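Local structure of exotoxin A (Pseudomonas aeruginosa, 1IKP) at residues W101-G106 with E140-L145; E108-I113 with P268-T273; A376-G381 with P536-A541. The protein transfers ADP-ribose from NAD to elongation factor 2 of the host cell, a modification that stops protein synthesis. The protein carries 2 engineered substitutions. All coordinates share one frame; numbering follows the deposited sequence.

Interaction 1 of 3, residues W101-G106 with E140-L145; sequences WLVPIG and ELLAKL
Val-103 is the bump that strand 101-106 presents to helix 140-145, and it meets the shallow hollow between Leu-142 and Leu-145, one turn apart. Its first torsion, with CG1 anti to the backbone N (chi1 -179°), sends CG1 to Leu-142 and CG2 to Leu-145. Val-103 CG1 lies 3.8 Å from the carbonyl O of Leu-142 and 4.3 Å from Leu-142 CD2, while Val-103 CG2 reaches Leu-145 CB at 4.4 Å. The fork of Leu-142 is the answering bump: CD2 lies on the valine side, and CD1 passes to the proline ring, 4.0 Å from Pro-104 CG. The leucine and proline side chains cross at about a right angle, so the ring is met by one methyl rather than lying along the side chain. No direct hydrogen bond joins the segments. The strand and helix axes approach to 8.5 Å at an angle of 110°, and two waters bridge polar atoms of the two segments. One accepts from Trp-101 NE1 at 3.0 Å, in the plane of the indole at its edge, and donates to Leu-145 O at 2.8 Å. The other donates to Pro-104 O at 2.8 Å and weakly to Leu-142 O. The contact belongs to the concanavalin-like beta fold of the binding domain. Helix 139-145 links strand 126-136 of one sheet to strand 148-155 of the other. Trp-101 stacks on Tyr-45 of strand 40-49 and, like Leu-145, touches Ile-60 of strand 56-60 in the second sheet; Val-103 and Leu-142 both lie on Ile-113 of neighbouring strand 112-120.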
loop_
_atom_site.group_PDB
_atom_site.type_symbol
_atom_site.label_atom_id
_atom_site.label_comp_id
_atom_site.label_asym_id
_atom_site.label_seq_id
_atom_site.Cartn_x
_atom_site.Cartn_y
_atom_site.Cartn_z
ATOM N N TRP A 101 -17.951 -7.368 8.037
ATOM C CA TRP A 101 -17.894 -6.155 7.235
ATOM C C TRP A 101 -17.754 -4.962 8.169
ATOM O O TRP A 101 -18.262 -4.967 9.303
ATOM C CB TRP A 101 -19.054 -6.025 6.209
ATOM C CG TRP A 101 -20.417 -5.789 6.711
ATOM C CD1 TRP A 101 -21.075 -4.595 6.765
ATOM C CD2 TRP A 101 -21.343 -6.783 7.164
ATOM N NE1 TRP A 101 -22.362 -4.781 7.216
ATOM C CE2 TRP A 101 -22.548 -6.115 7.475
ATOM C CE3 TRP A 101 -21.271 -8.175 7.341
ATOM C CZ2 TRP A 101 -23.678 -6.783 7.957
ATOM C CZ3 TRP A 101 -22.409 -8.853 7.824
ATOM C CH2 TRP A 101 -23.594 -8.142 8.127
ATOM N N LEU A 102 -17.003 -3.960 7.710
ATOM C CA LEU A 102 -16.728 -2.768 8.491
ATOM C C LEU A 102 -17.353 -1.549 7.841
ATOM O O LEU A 102 -17.153 -1.293 6.641
ATOM C CB LEU A 102 -15.212 -2.537 8.601
ATOM C CG LEU A 102 -14.333 -3.725 8.988
ATOM C CD1 LEU A 102 -12.879 -3.302 9.040
ATOM C CD2 LEU A 102 -14.791 -4.281 10.330
ATOM N N VAL A 103 -18.104 -0.797 8.642
ATOM C CA VAL A 103 -18.743 0.435 8.172
ATOM C C VAL A 103 -18.161 1.592 8.995
ATOM O O VAL A 103 -18.318 1.628 10.220
ATOM C CB VAL A 103 -20.277 0.372 8.353
ATOM C CG1 VAL A 103 -20.931 1.673 7.828
ATOM C CG2 VAL A 103 -20.826 -0.849 7.608
ATOM N N PRO A 104 -17.468 2.542 8.338
ATOM C CA PRO A 104 -16.893 3.659 9.086
ATOM C C PRO A 104 -17.968 4.684 9.379
ATOM O O PRO A 104 -18.955 4.785 8.652
ATOM C CB PRO A 104 -15.799 4.167 8.149
ATOM C CG PRO A 104 -16.433 3.995 6.795
ATOM C CD PRO A 104 -17.138 2.637 6.899
ATOM N N ILE A 105 -17.783 5.412 10.480
ATOM C CA ILE A 105 -18.731 6.454 10.858
ATOM C C ILE A 105 -17.923 7.703 11.208
ATOM O O ILE A 105 -16.773 7.626 11.646
ATOM C CB ILE A 105 -19.660 6.015 12.045
ATOM C CG1 ILE A 105 -18.831 5.590 13.252
ATOM C CG2 ILE A 105 -20.599 4.897 11.587
ATOM C CD1 ILE A 105 -19.687 5.191 14.455
ATOM N N GLY A 106 -18.523 8.861 10.970
ATOM C CA GLY A 106 -17.836 10.110 11.239
ATOM C C GLY A 106 -17.978 11.052 10.058
ATOM O O GLY A 106 -18.257 10.619 8.940
ATOM N N GLU A 140 -24.015 8.551 1.477
ATOM C CA GLU A 140 -25.382 8.308 1.891
ATOM C C GLU A 140 -25.707 6.830 2.100
ATOM O O GLU A 140 -26.377 6.468 3.068
ATOM C CB GLU A 140 -26.338 8.951 0.891
ATOM C CG GLU A 140 -27.763 9.024 1.384
ATOM C CD GLU A 140 -27.922 9.743 2.723
ATOM O OE1 GLU A 140 -27.317 10.817 2.912
ATOM O OE2 GLU A 140 -28.674 9.234 3.583
ATOM N N LEU A 141 -25.224 5.977 1.207
ATOM C CA LEU A 141 -25.469 4.556 1.399
ATOM C C LEU A 141 -24.735 4.053 2.639
ATOM O O LEU A 141 -25.233 3.178 3.325
ATOM C CB LEU A 141 -25.077 3.769 0.151
ATOM C CG LEU A 141 -25.258 2.238 0.144
ATOM C CD1 LEU A 141 -26.618 1.805 0.669
ATOM C CD2 LEU A 141 -25.063 1.781 -1.292
ATOM N N LEU A 142 -23.556 4.599 2.947
ATOM C CA LEU A 142 -22.866 4.169 4.170
ATOM C C LEU A 142 -23.717 4.501 5.388
ATOM O O LEU A 142 -23.797 3.729 6.351
ATOM C CB LEU A 142 -21.540 4.887 4.338
ATOM C CG LEU A 142 -20.342 4.363 3.576
ATOM C CD1 LEU A 142 -19.122 5.116 4.063
ATOM C CD2 LEU A 142 -20.151 2.852 3.813
ATOM N N ALA A 143 -24.321 5.685 5.375
ATOM C CA ALA A 143 -25.169 6.092 6.478
ATOM C C ALA A 143 -26.312 5.086 6.626
ATOM O O ALA A 143 -26.693 4.711 7.737
ATOM C CB ALA A 143 -25.719 7.492 6.223
ATOM N N LYS A 144 -26.860 4.635 5.502
ATOM C CA LYS A 144 -27.953 3.673 5.558
ATOM C C LYS A 144 -27.480 2.323 6.088
ATOM O O LYS A 144 -28.172 1.676 6.867
ATOM C CB LYS A 144 -28.576 3.486 4.174
ATOM C CG LYS A 144 -29.824 2.623 4.196
ATOM C CD LYS A 144 -30.436 2.470 2.812
ATOM C CE LYS A 144 -31.819 1.839 2.895
ATOM N NZ LYS A 144 -31.800 0.512 3.604
ATOM N N LEU A 145 -26.301 1.895 5.659
ATOM C CA LEU A 145 -25.766 0.625 6.132
ATOM C C LEU A 145 -25.474 0.653 7.629
ATOM O O LEU A 145 -25.526 -0.395 8.284
ATOM C CB LEU A 145 -24.495 0.266 5.360
ATOM C CG LEU A 145 -24.732 -0.019 3.876
ATOM C CD1 LEU A 145 -23.404 -0.193 3.188
ATOM C CD2 LEU A 145 -25.577 -1.277 3.709
HETATM O O HOH W 1 -24.740 -3.031 7.753
HETATM O O HOH W 2 -21.660 5.430 8.131
#

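Interaction 2 of 3, residues E108-I113 with P268-T273; sequences EKPSNI and PLETFT
The amide of Asn-112 and the carboxylate of Glu-270 meet almost perpendicularly, their planes 79° apart. Asn-112 ND2 donates to Glu-270 OE1 over 2.9 Å, and the bond is nearly straight at 167°. The acceptor lies in the plane of the amide, yet the amide nitrogen approaches the carboxylate from above, 70° out of its plane. Both side chains start with CG between the backbone N and the carbonyl carbon, and from there Glu-270 extends to reach across the gap. Pro-110 adds a light van der Waals touch, its CB 3.9 Å from Glu-270 OE1. The glutamate stands on a short 3-10 turn, residues 269-271, in which Thr-271 N bonds Pro-268 O at 3.1 Å, and the contact joins the binding region, at the start of strand 112-120, to a loop of the targeting region between helices 255-265 and 282-300. A water makes a second crossing beside the first: it accepts from Asn-112 ND2 at 2.9 Å and donates to Glu-270 O at 2.8 Å, so the amide nitrogen has two partners. Asn-112 OD1 in turn receives Lys-114 NZ and Trp-190 NE1, and this four-bond grip should fix the rotation of the amide. Lys-114 also forms a salt bridge with Glu-270 OE2, placing its positive charge between the two acceptors and probably stabilising the carboxylate as an anion.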
loop_
_atom_site.group_PDB
_atom_site.type_symbol
_atom_site.label_atom_id
_atom_site.label_comp_id
_atom_site.label_asym_id
_atom_site.label_seq_id
_atom_site.Cartn_x
_atom_site.Cartn_y
_atom_site.Cartn_z
ATOM N N GLU A 108 -15.730 12.928 8.245
ATOM C CA GLU A 108 -14.795 12.850 7.120
ATOM C C GLU A 108 -14.395 11.406 6.817
ATOM O O GLU A 108 -13.292 11.110 6.361
ATOM C CB GLU A 108 -13.554 13.685 7.422
ATOM C CG GLU A 108 -13.835 15.177 7.493
ATOM C CD GLU A 108 -12.619 15.981 7.900
ATOM O OE1 GLU A 108 -11.564 15.839 7.243
ATOM O OE2 GLU A 108 -12.719 16.757 8.875
ATOM N N LYS A 109 -15.328 10.511 7.057
ATOM C CA LYS A 109 -15.092 9.098 6.852
ATOM C C LYS A 109 -14.869 8.683 5.408
ATOM O O LYS A 109 -15.273 9.378 4.465
ATOM C CB LYS A 109 -16.289 8.317 7.365
ATOM C CG LYS A 109 -17.583 8.614 6.599
ATOM C CD LYS A 109 -18.711 7.694 7.061
ATOM C CE LYS A 109 -20.053 8.107 6.499
ATOM N NZ LYS A 109 -20.458 9.442 7.035
ATOM N N PRO A 110 -14.173 7.558 5.219
ATOM C CA PRO A 110 -13.906 7.000 3.897
ATOM C C PRO A 110 -15.322 6.650 3.399
ATOM O O PRO A 110 -16.222 6.418 4.206
ATOM C CB PRO A 110 -13.110 5.738 4.216
ATOM C CG PRO A 110 -12.371 6.112 5.466
ATOM C CD PRO A 110 -13.400 6.849 6.262
ATOM N N SER A 111 -15.516 6.597 2.089
ATOM C CA SER A 111 -16.840 6.288 1.545
ATOM C C SER A 111 -17.004 4.840 1.084
ATOM O O SER A 111 -17.770 4.553 0.172
ATOM C CB SER A 111 -17.157 7.251 0.389
ATOM O OG SER A 111 -16.154 7.279 -0.610
ATOM N N ASN A 112 -16.304 3.925 1.746
ATOM C CA ASN A 112 -16.365 2.522 1.392
ATOM C C ASN A 112 -16.484 1.660 2.633
ATOM O O ASN A 112 -16.329 2.141 3.765
ATOM C CB ASN A 112 -15.100 2.117 0.611
ATOM C CG ASN A 112 -13.810 2.363 1.387
ATOM O OD1 ASN A 112 -13.479 1.650 2.344
ATOM N ND2 ASN A 112 -13.065 3.391 0.972
ATOM N N ILE A 113 -16.807 0.393 2.401
ATOM C CA ILE A 113 -16.813 -0.586 3.490
ATOM C C ILE A 113 -15.688 -1.587 3.218
ATOM O O ILE A 113 -15.167 -1.688 2.091
ATOM C CB ILE A 113 -18.131 -1.409 3.606
ATOM C CG1 ILE A 113 -18.345 -2.296 2.383
ATOM C CG2 ILE A 113 -19.265 -0.508 3.936
ATOM C CD1 ILE A 113 -19.483 -3.304 2.598
ATOM N N PRO A 268 -4.138 7.957 -0.252
ATOM C CA PRO A 268 -4.724 6.610 -0.215
ATOM C C PRO A 268 -5.217 6.142 -1.581
ATOM O O PRO A 268 -5.836 6.909 -2.324
ATOM C CB PRO A 268 -5.877 6.754 0.781
ATOM C CG PRO A 268 -5.462 7.891 1.628
ATOM C CD PRO A 268 -4.844 8.862 0.665
ATOM N N LEU A 269 -4.946 4.884 -1.899
ATOM C CA LEU A 269 -5.373 4.315 -3.150
ATOM C C LEU A 269 -6.887 4.441 -3.317
ATOM O O LEU A 269 -7.376 4.835 -4.382
ATOM C CB LEU A 269 -4.962 2.848 -3.219
ATOM C CG LEU A 269 -5.301 2.108 -4.516
ATOM C CD1 LEU A 269 -4.375 2.592 -5.619
ATOM C CD2 LEU A 269 -5.133 0.616 -4.327
ATOM N N GLU A 270 -7.637 4.149 -2.254
ATOM C CA GLU A 270 -9.094 4.194 -2.323
ATOM C C GLU A 270 -9.698 5.598 -2.523
ATOM O O GLU A 270 -10.903 5.741 -2.739
ATOM C CB GLU A 270 -9.696 3.477 -1.100
ATOM C CG GLU A 270 -9.317 4.080 0.235
ATOM C CD GLU A 270 -9.689 3.174 1.425
ATOM O OE1 GLU A 270 -10.485 3.615 2.258
ATOM O OE2 GLU A 270 -9.164 2.047 1.517
ATOM N N THR A 271 -8.873 6.636 -2.470
ATOM C CA THR A 271 -9.359 7.982 -2.713
ATOM C C THR A 271 -9.737 8.058 -4.195
ATOM O O THR A 271 -10.662 8.777 -4.591
ATOM C CB THR A 271 -8.261 9.005 -2.400
ATOM O OG1 THR A 271 -8.127 9.111 -0.976
ATOM C CG2 THR A 271 -8.592 10.366 -3.002
ATOM N N PHE A 272 -9.045 7.273 -5.006
ATOM C CA PHE A 272 -9.293 7.272 -6.448
ATOM C C PHE A 272 -10.456 6.414 -6.931
ATOM O O PHE A 272 -10.800 6.437 -8.116
ATOM C CB PHE A 272 -8.006 6.901 -7.169
ATOM C CG PHE A 272 -6.896 7.876 -6.907
ATOM C CD1 PHE A 272 -6.889 9.121 -7.536
ATOM C CD2 PHE A 272 -5.910 7.595 -5.970
ATOM C CE1 PHE A 272 -5.917 10.082 -7.229
ATOM C CE2 PHE A 272 -4.925 8.548 -5.649
ATOM C CZ PHE A 272 -4.935 9.799 -6.286
ATOM N N THR A 273 -11.055 5.653 -6.018
ATOM C CA THR A 273 -12.206 4.818 -6.349
ATOM C C THR A 273 -13.459 5.417 -5.721
ATOM O O THR A 273 -14.545 4.818 -5.791
ATOM C CB THR A 273 -12.024 3.355 -5.851
ATOM O OG1 THR A 273 -11.523 3.356 -4.513
ATOM C CG2 THR A 273 -11.079 2.591 -6.759
HETATM O O HOH W 3 -13.236 5.277 -1.201
#

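Interaction 3 of 3, residues A376-G381 with P536-A541; sequences AGECAG and PLRLDA
Van der Waals packing carries most of this surface contact, chiefly through Leu-539 CD1. This methyl presses against the peptide bond that joins Gly-377 to Glu-378, with Leu-539 CD1 3.6 Å from Gly-377 C and 3.6 Å from Glu-378 N. The same methyl is also 3.6 Å from Glu-378 CG, so it sits where the backbone and the root of the glutamate side chain meet. With CG anti to its carbonyl carbon (chi1 -74°), the leucine side chain sets CD1 against the 376-381 loop. Leu-539 is the centre of an inverse gamma turn, closed by a weak bond from Asp-540 N to Arg-538 O; this tight bend leads into strand 541-545 of the catalytic region and faces a loop of the targeting region, between strands 367-371 and 389-393. No hydrogen bond joins the two segments directly. Asp-540 OD1 accepts from Arg-538 N at 2.7 Å on its syn side, 35° out of the carboxylate plane, while its OD2 bonds His-533. Arg-563, a neighbouring residue of the catalytic region, does bond the loop, at the carbonyls of Ala-376 and Gly-377, and the Cys-372 to Cys-379 disulfide ties the loop back on itself. Any attraction between the opposite charges is probably weak: Glu-378 OE2 lies 3.8 Å from Arg-538 CB but 5.5 Å from Arg-538 NE, because the extended arginine chain leads its guanidinium away from the carboxylate.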
loop_
_atom_site.group_PDB
_atom_site.type_symbol
_atom_site.label_atom_id
_atom_site.label_comp_id
_atom_site.label_asym_id
_atom_site.label_seq_id
_atom_site.Cartn_x
_atom_site.Cartn_y
_atom_site.Cartn_z
ATOM N N ALA A 376 11.451 -11.027 6.977
ATOM C CA ALA A 376 11.191 -12.215 6.184
ATOM C C ALA A 376 11.917 -12.088 4.850
ATOM O O ALA A 376 12.557 -11.067 4.577
ATOM C CB ALA A 376 9.694 -12.371 5.959
ATOM N N GLY A 377 11.832 -13.130 4.032
ATOM C CA GLY A 377 12.463 -13.092 2.726
ATOM C C GLY A 377 11.599 -12.203 1.857
ATOM O O GLY A 377 11.040 -11.224 2.359
ATOM N N GLU A 378 11.474 -12.525 0.575
ATOM C CA GLU A 378 10.648 -11.703 -0.298
ATOM C C GLU A 378 9.169 -11.843 0.056
ATOM O O GLU A 378 8.698 -12.906 0.482
ATOM C CB GLU A 378 10.931 -12.009 -1.778
ATOM C CG GLU A 378 12.192 -11.276 -2.275
ATOM C CD GLU A 378 12.469 -11.429 -3.760
ATOM O OE1 GLU A 378 11.604 -11.060 -4.583
ATOM O OE2 GLU A 378 13.571 -11.908 -4.103
ATOM N N CYS A 379 8.455 -10.737 -0.102
ATOM C CA CYS A 379 7.046 -10.653 0.246
ATOM C C CYS A 379 6.168 -11.076 -0.913
ATOM O O CYS A 379 6.088 -10.392 -1.926
ATOM C CB CYS A 379 6.740 -9.221 0.660
ATOM S SG CYS A 379 5.125 -8.986 1.451
ATOM N N ALA A 380 5.511 -12.221 -0.762
ATOM C CA ALA A 380 4.664 -12.734 -1.830
ATOM C C ALA A 380 3.194 -12.613 -1.488
ATOM O O ALA A 380 2.799 -12.749 -0.332
ATOM C CB ALA A 380 5.017 -14.195 -2.119
ATOM N N GLY A 381 2.390 -12.353 -2.511
ATOM C CA GLY A 381 0.966 -12.229 -2.292
ATOM C C GLY A 381 0.288 -13.581 -2.449
ATOM O O GLY A 381 0.960 -14.604 -2.665
ATOM N N PRO A 536 19.499 -9.135 -12.005
ATOM C CA PRO A 536 19.707 -8.015 -11.081
ATOM C C PRO A 536 19.664 -8.365 -9.594
ATOM O O PRO A 536 19.333 -9.482 -9.194
ATOM C CB PRO A 536 18.592 -7.056 -11.464
ATOM C CG PRO A 536 17.467 -7.993 -11.803
ATOM C CD PRO A 536 18.185 -9.026 -12.662
ATOM N N LEU A 537 20.023 -7.380 -8.775
ATOM C CA LEU A 537 20.001 -7.521 -7.329
ATOM C C LEU A 537 18.556 -7.746 -6.857
ATOM O O LEU A 537 17.611 -7.213 -7.453
ATOM C CB LEU A 537 20.567 -6.245 -6.697
ATOM C CG LEU A 537 22.031 -5.958 -7.016
ATOM C CD1 LEU A 537 22.327 -4.482 -6.797
ATOM C CD2 LEU A 537 22.913 -6.825 -6.134
ATOM N N ARG A 538 18.406 -8.517 -5.785
ATOM C CA ARG A 538 17.101 -8.827 -5.191
ATOM C C ARG A 538 17.117 -8.282 -3.747
ATOM O O ARG A 538 17.055 -7.060 -3.570
ATOM C CB ARG A 538 16.866 -10.355 -5.216
ATOM C CG ARG A 538 16.876 -10.960 -6.625
ATOM C CD ARG A 538 16.912 -12.498 -6.606
ATOM N NE ARG A 538 17.357 -13.055 -7.886
ATOM C CZ ARG A 538 17.576 -14.351 -8.105
ATOM N NH1 ARG A 538 17.387 -15.232 -7.130
ATOM N NH2 ARG A 538 18.005 -14.764 -9.293
ATOM N N LEU A 539 17.179 -9.138 -2.725
ATOM C CA LEU A 539 17.264 -8.633 -1.343
ATOM C C LEU A 539 18.757 -8.535 -1.009
ATOM O O LEU A 539 19.247 -9.134 -0.062
ATOM C CB LEU A 539 16.547 -9.561 -0.353
ATOM C CG LEU A 539 15.020 -9.477 -0.426
ATOM C CD1 LEU A 539 14.453 -10.565 0.463
ATOM C CD2 LEU A 539 14.514 -8.099 -0.002
ATOM N N ASP A 540 19.480 -7.795 -1.841
ATOM C CA ASP A 540 20.915 -7.612 -1.665
ATOM C C ASP A 540 21.359 -6.324 -2.312
ATOM O O ASP A 540 20.567 -5.652 -2.983
ATOM C CB ASP A 540 21.711 -8.825 -2.193
ATOM C CG ASP A 540 21.124 -9.422 -3.449
ATOM O OD1 ASP A 540 20.736 -8.694 -4.359
ATOM O OD2 ASP A 540 21.070 -10.665 -3.523
ATOM N N ALA A 541 22.626 -5.983 -2.105
ATOM C CA ALA A 541 23.158 -4.730 -2.604
ATOM C C ALA A 541 24.634 -4.870 -2.907
ATOM O O ALA A 541 25.317 -5.737 -2.340
ATOM C CB ALA A 541 22.967 -3.632 -1.539
#

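In the fold
From the N terminus, strand 97-106 opens interaction 1 and the next strand, 112-120, opens interaction 2. The first closes within the same region, at helix 139-145, before the second closes far along the chain at 268-273, so the two cross. They also touch: the strands are neighbours in one sheet, and Leu-142 CD1 of the helix packs against Pro-110 O. Interaction 3 follows in series, closing the long excursion from 376-381 to 536-541 on the opposite side of the chain's centre, its centre about 30 Å from that of interaction 2. Together they join helix to sheet within the binding region, binding to targeting region, and targeting to catalytic region.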